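Protein-glutamine gamma-glutamyltransferase 2 (Pagrus major, PDB 1G0D) catalyses, as a calcium-dependent acyltransferase, the joining of peptide-bound glutamine to lysine side chains or other primary amines, so that proteins become cross-linked or aminated. Local coordinates at residues I293-S298 / H332-S337; D159-M164 / S424-Y429. One frame throughout, in Å; residues are numbered along the deposited sequence.

In the fold
Both contacts are largely buried near the centre of the folded chain, their own centres about 11 Å apart. In sequence, 159-164 comes first, then 293-298 and 332-337, and 424-429 last, so contact 1 falls wholly between the two halves of contact 2. Contact 1 pairs two neighbouring strands of the four-stranded antiparallel sheet that carries His332 and Asp355; contact 2 packs the hairpin strand 159-164 beside the short strand 424-426. They meet at Thr294, whose N probably bonds to Ser424 O and whose OG1 probably bonds to Tyr163 O. Two segments distant in sequence are thereby joined to the edge strand of the catalytic sheet.

Contact 1. Residues I293-S298 / H332-S337; sequences ITNFAS and HCWVES
Ile293 lies over one face of the Trp334 indole, where two adjacent strands of the core sheet pair. The tryptophan can be traced outward from its CB, which starts toward the side of the sheet shared with His332, Asn295 and Ile293; chi1 of 60° sets CG between the backbone N and the carbonyl carbon. Ile293 CG1 lies over the five-membered ring in a CH-pi contact, 3.3 Å from its centroid, offset toward the rim and nearest NE1 and CE2. NE1 takes its hydrogen-bond partner from outside the pair, Tyr440 OH. At the far rim CZ3 and CH2 reach Asn295, with Asn295 CB 3.4 Å from Trp334 CZ3 and the amide plane turned 60° from the indole. The isoleucine is modelled very tightly here, so the position of its CD1 is doubtful. Its other branch, CG2, packs 3.7 Å from Glu336 CD, whose carboxylate also forms a salt bridge with Arg291.

Behind the side chains, four backbone bonds hold the register. Trp334 N gives Ile293 O a nearly straight bond of 2.9 Å, while Ile293 N approaches Trp334 O from above the carbonyl plane at 2.8 Å. Asn295 and His332 exchange the other two, Asn295 N to His332 O at 2.7 Å and His332 N to Asn295 O at 2.8 Å. Thr294 and Cys333, a non-hydrogen-bonded pair, turn to the other side; Thr294 OG1 is hydrogen-bonded to Tyr163 O and lies 3.3 Å from Cys333 SG. His332 NE2 bonds to Asp355 OD2. With Cys272 close by, this strand pairing carries the histidine of the Cys-His-Asp catalytic triad in the papain-like transglutaminase core.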
loop_
_atom_site.group_PDB
_atom_site.type_symbol
_atom_site.label_atom_id
_atom_site.label_comp_id
_atom_site.label_asym_id
_atom_site.label_seq_id
_atom_site.Cartn_x
_atom_site.Cartn_y
_atom_site.Cartn_z
ATOM N N ILE A 293 0.685 3.984 4.051
ATOM C CA ILE A 293 0.069 5.101 4.756
ATOM C C ILE A 293 -1.135 5.650 3.965
ATOM O O ILE A 293 -1.110 5.663 2.735
ATOM C CB ILE A 293 1.065 6.241 5.119
ATOM C CG1 ILE A 293 1.078 7.227 4.043
ATOM C CG2 ILE A 293 2.459 5.768 5.476
ATOM C CD1 ILE A 293 0.642 8.466 4.682
ATOM N N THR A 294 -2.199 6.048 4.678
ATOM C CA THR A 294 -3.423 6.587 4.053
ATOM C C THR A 294 -3.654 8.052 4.405
ATOM O O THR A 294 -3.547 8.446 5.556
ATOM C CB THR A 294 -4.676 5.797 4.492
ATOM O OG1 THR A 294 -4.538 4.433 4.108
ATOM C CG2 THR A 294 -5.874 6.284 3.800
ATOM N N ASN A 295 -3.998 8.864 3.415
ATOM C CA ASN A 295 -4.225 10.286 3.629
ATOM C C ASN A 295 -5.687 10.578 3.465
ATOM O O ASN A 295 -6.269 10.165 2.464
ATOM C CB ASN A 295 -3.466 11.057 2.572
ATOM C CG ASN A 295 -3.488 12.532 2.808
ATOM O OD1 ASN A 295 -3.573 12.980 3.949
ATOM N ND2 ASN A 295 -3.408 13.313 1.728
ATOM N N PHE A 296 -6.316 11.258 4.408
ATOM C CA PHE A 296 -7.734 11.561 4.211
ATOM C C PHE A 296 -7.838 13.006 3.699
ATOM O O PHE A 296 -7.090 13.870 4.133
ATOM C CB PHE A 296 -8.502 11.314 5.501
ATOM C CG PHE A 296 -8.634 9.835 5.835
ATOM C CD1 PHE A 296 -9.633 9.057 5.247
ATOM C CD2 PHE A 296 -7.756 9.220 6.725
ATOM C CE1 PHE A 296 -9.755 7.681 5.532
ATOM C CE2 PHE A 296 -7.871 7.833 7.019
ATOM C CZ PHE A 296 -8.874 7.072 6.419
ATOM N N ALA A 297 -8.749 13.258 2.756
ATOM C CA ALA A 297 -8.877 14.578 2.126
ATOM C C ALA A 297 -7.537 14.782 1.379
ATOM O O ALA A 297 -6.684 15.606 1.735
ATOM C CB ALA A 297 -9.113 15.680 3.191
ATOM N N SER A 298 -7.365 13.985 0.331
ATOM C CA SER A 298 -6.156 14.004 -0.461
ATOM C C SER A 298 -6.121 14.935 -1.640
ATOM O O SER A 298 -6.868 14.767 -2.574
ATOM C CB SER A 298 -5.894 12.613 -0.979
ATOM O OG SER A 298 -4.709 12.120 -0.399
ATOM N N HIS A 332 -6.463 8.662 0.098
ATOM C CA HIS A 332 -5.534 8.222 -0.913
ATOM C C HIS A 332 -4.402 7.571 -0.173
ATOM O O HIS A 332 -3.938 8.091 0.839
ATOM C CB HIS A 332 -4.993 9.392 -1.718
ATOM C CG HIS A 332 -3.877 9.008 -2.638
ATOM N ND1 HIS A 332 -3.950 7.907 -3.466
ATOM C CD2 HIS A 332 -2.682 9.599 -2.894
ATOM C CE1 HIS A 332 -2.847 7.836 -4.200
ATOM N NE2 HIS A 332 -2.066 8.852 -3.874
ATOM N N CYS A 333 -3.945 6.450 -0.702
ATOM C CA CYS A 333 -2.885 5.681 -0.110
ATOM C C CYS A 333 -1.543 5.670 -0.856
ATOM O O CYS A 333 -1.476 5.769 -2.084
ATOM C CB CYS A 333 -3.346 4.235 0.017
ATOM S SG CYS A 333 -4.856 3.956 0.884
ATOM N N TRP A 334 -0.469 5.554 -0.089
ATOM C CA TRP A 334 0.863 5.407 -0.642
ATOM C C TRP A 334 1.672 4.555 0.347
ATOM O O TRP A 334 1.136 3.918 1.251
ATOM C CB TRP A 334 1.551 6.757 -0.951
ATOM C CG TRP A 334 1.752 7.685 0.194
ATOM C CD1 TRP A 334 2.770 7.659 1.105
ATOM C CD2 TRP A 334 0.928 8.815 0.547
ATOM N NE1 TRP A 334 2.631 8.701 2.006
ATOM C CE2 TRP A 334 1.509 9.419 1.684
ATOM C CE3 TRP A 334 -0.242 9.368 0.011
ATOM C CZ2 TRP A 334 0.958 10.549 2.290
ATOM C CZ3 TRP A 334 -0.790 10.500 0.622
ATOM C CH2 TRP A 334 -0.185 11.073 1.752
ATOM N N VAL A 335 2.971 4.558 0.195
ATOM C CA VAL A 335 3.784 3.733 1.041
ATOM C C VAL A 335 4.985 4.522 1.535
ATOM O O VAL A 335 5.436 5.432 0.866
ATOM C CB VAL A 335 4.143 2.516 0.183
ATOM C CG1 VAL A 335 5.623 2.359 -0.029
ATOM C CG2 VAL A 335 3.479 1.351 0.739
ATOM N N GLU A 336 5.459 4.219 2.738
ATOM C CA GLU A 336 6.640 4.874 3.309
ATOM C C GLU A 336 7.717 3.784 3.412
ATOM O O GLU A 336 7.423 2.697 3.918
ATOM C CB GLU A 336 6.324 5.383 4.709
ATOM C CG GLU A 336 6.376 6.886 4.882
ATOM C CD GLU A 336 5.793 7.312 6.201
ATOM O OE1 GLU A 336 5.979 6.609 7.217
ATOM O OE2 GLU A 336 5.125 8.353 6.239
ATOM N N SER A 337 8.933 4.037 2.924
ATOM C CA SER A 337 10.013 3.038 3.023
ATOM C C SER A 337 11.179 3.628 3.808
ATOM O O SER A 337 11.544 4.767 3.608
ATOM C CB SER A 337 10.535 2.614 1.643
ATOM O OG SER A 337 9.640 1.745 0.978
#

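Contact 2. Residues D159-M164 / S424-Y429; sequences DGVIYM and STKSVY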
loop_
_atom_site.group_PDB
_atom_site.type_symbol
_atom_site.label_atom_id
_atom_site.label_comp_id
_atom_site.label_asym_id
_atom_site.label_seq_id
_atom_site.Cartn_x
_atom_site.Cartn_y
_atom_site.Cartn_z
ATOM N N ASP A 159 0.725 -9.550 7.607
ATOM C CA ASP A 159 -0.662 -9.141 7.694
ATOM C C ASP A 159 -0.705 -7.704 8.112
ATOM O O ASP A 159 -0.139 -7.344 9.133
ATOM C CB ASP A 159 -1.380 -9.976 8.734
ATOM C CG ASP A 159 -1.640 -11.359 8.257
ATOM O OD1 ASP A 159 -2.454 -11.473 7.324
ATOM O OD2 ASP A 159 -1.032 -12.318 8.794
ATOM N N GLY A 160 -1.368 -6.884 7.317
ATOM C CA GLY A 160 -1.470 -5.481 7.640
ATOM C C GLY A 160 -2.919 -5.031 7.669
ATOM O O GLY A 160 -3.852 -5.828 7.610
ATOM N N VAL A 161 -3.102 -3.735 7.811
ATOM C CA VAL A 161 -4.409 -3.155 7.826
ATOM C C VAL A 161 -4.236 -1.864 7.044
ATOM O O VAL A 161 -3.291 -1.119 7.304
ATOM C CB VAL A 161 -4.813 -2.872 9.289
ATOM C CG1 VAL A 161 -6.088 -2.088 9.348
ATOM C CG2 VAL A 161 -4.991 -4.183 10.010
ATOM N N ILE A 162 -5.077 -1.616 6.042
ATOM C CA ILE A 162 -4.964 -0.358 5.301
ATOM C C ILE A 162 -6.211 0.452 5.652
ATOM O O ILE A 162 -7.307 -0.069 5.597
ATOM C CB ILE A 162 -4.877 -0.592 3.781
ATOM C CG1 ILE A 162 -3.727 -1.570 3.485
ATOM C CG2 ILE A 162 -4.703 0.729 3.089
ATOM C CD1 ILE A 162 -3.260 -1.683 2.052
ATOM N N TYR A 163 -6.056 1.705 6.058
ATOM C CA TYR A 163 -7.222 2.513 6.426
ATOM C C TYR A 163 -7.932 3.134 5.193
ATOM O O TYR A 163 -7.293 3.462 4.163
ATOM C CB TYR A 163 -6.803 3.569 7.469
ATOM C CG TYR A 163 -6.347 2.892 8.733
ATOM C CD1 TYR A 163 -7.266 2.392 9.634
ATOM C CD2 TYR A 163 -5.001 2.560 8.921
ATOM C CE1 TYR A 163 -6.868 1.562 10.669
ATOM C CE2 TYR A 163 -4.591 1.726 9.961
ATOM C CZ TYR A 163 -5.528 1.225 10.823
ATOM O OH TYR A 163 -5.144 0.364 11.823
ATOM N N MET A 164 -9.257 3.260 5.302
ATOM C CA MET A 164 -10.072 3.781 4.220
ATOM C C MET A 164 -11.259 4.452 4.794
ATOM O O MET A 164 -11.327 4.643 6.001
ATOM C CB MET A 164 -10.530 2.648 3.335
ATOM C CG MET A 164 -9.396 2.125 2.537
ATOM S SD MET A 164 -9.795 0.759 1.471
ATOM C CE MET A 164 -11.588 0.732 1.505
ATOM N N SER A 424 -2.830 7.992 8.369
ATOM C CA SER A 424 -2.855 6.804 9.197
ATOM C C SER A 424 -1.986 5.685 8.677
ATOM O O SER A 424 -1.780 5.561 7.473
ATOM C CB SER A 424 -4.288 6.282 9.256
ATOM O OG SER A 424 -5.132 7.176 9.955
ATOM N N THR A 425 -1.487 4.870 9.607
ATOM C CA THR A 425 -0.708 3.696 9.277
ATOM C C THR A 425 -1.000 2.723 10.412
ATOM O O THR A 425 -1.445 3.134 11.481
ATOM C CB THR A 425 0.792 3.990 9.174
ATOM O OG1 THR A 425 1.433 2.889 8.530
ATOM C CG2 THR A 425 1.433 4.159 10.547
ATOM N N LYS A 426 -0.788 1.434 10.185
ATOM C CA LYS A 426 -1.046 0.448 11.242
ATOM C C LYS A 426 -0.038 0.547 12.394
ATOM O O LYS A 426 1.143 0.843 12.209
ATOM C CB LYS A 426 -1.030 -0.994 10.684
ATOM C CG LYS A 426 -1.249 -2.100 11.737
ATOM C CD LYS A 426 -1.208 -3.496 11.139
ATOM C CE LYS A 426 -0.948 -4.567 12.197
ATOM N NZ LYS A 426 0.238 -4.222 13.030
ATOM N N SER A 427 -0.543 0.270 13.585
ATOM C CA SER A 427 0.245 0.298 14.777
ATOM C C SER A 427 1.155 -0.923 14.893
ATOM O O SER A 427 0.788 -2.032 14.521
ATOM C CB SER A 427 -0.677 0.321 15.962
ATOM O OG SER A 427 0.112 0.139 17.110
ATOM N N VAL A 428 2.341 -0.706 15.456
ATOM C CA VAL A 428 3.293 -1.761 15.628
ATOM C C VAL A 428 2.820 -2.807 16.613
ATOM O O VAL A 428 3.261 -3.966 16.581
ATOM C CB VAL A 428 4.617 -1.212 16.122
ATOM C CG1 VAL A 428 5.492 -2.346 16.584
ATOM C CG2 VAL A 428 5.287 -0.463 15.014
ATOM N N TYR A 429 1.939 -2.410 17.504
ATOM C CA TYR A 429 1.454 -3.357 18.481
ATOM C C TYR A 429 -0.039 -3.263 18.495
ATOM O O TYR A 429 -0.599 -2.288 18.963
ATOM C CB TYR A 429 2.021 -3.039 19.859
ATOM C CG TYR A 429 3.446 -3.476 20.031
ATOM C CD1 TYR A 429 3.904 -4.681 19.473
ATOM C CD2 TYR A 429 4.351 -2.677 20.719
ATOM C CE1 TYR A 429 5.241 -5.078 19.589
ATOM C CE2 TYR A 429 5.691 -3.060 20.844
ATOM C CZ TYR A 429 6.127 -4.259 20.273
ATOM O OH TYR A 429 7.459 -4.586 20.380
HETATM O O HOH W 1 -2.997 2.782 5.786
#
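Tyr163 sets its ring against 424-426, and Lys426 runs its aliphatic chain up to Val161. The tyrosine's CG is anti to its carbonyl carbon (chi1 -64°), which starts the ring off toward the short strand. CD2 then comes 3.8 Å from Ser424 CB, and CE2 sits at the same distance from Thr425 C. Lys426 N lies at the ring edge, near its plane, and the phenol oxygen comes down beside Lys426 CA. Ser172 and Ile170 of strand 169-176 touch the same side chain. An alanine in place of Tyr163 would remove the ring from Ser424 CB, Thr425 C and Lys426 N and would probably open a gap beside the Ser424-Lys426 backbone.

The two strands run antiparallel but stay apart, their axes 6.5 Å from each other at closest. Each belongs to its own two-stranded antiparallel hairpin, 159-164 with 169-176 and 424-426 with 433-435, and the hairpins meet mainly through side chains. One water helps to bridge the separation: it accepts from Tyr163 N at 3.3 Å and donates a weak bond to Ser424 O.

Lys426 is extended through its first three torsions and bends only at the last (chi4 -51°). The straight part crosses Val161 at about a right angle, with Lys426 CD 4.0 Å from Val161 CG2 and 3.8 Å from Val161 N. The bend swings NZ back toward its own strand's continuation, where it gives Ser427 O a bond of 2.7 Å; a salt bridge to Glu153 and a bond to Gly430 O also hold the ammonium, which probably offsets its charge in this buried setting. Thr425 points the other way, its OG1 bonded to Pro292 O, close to Glu434, a probable calcium ligand by comparison with relatives.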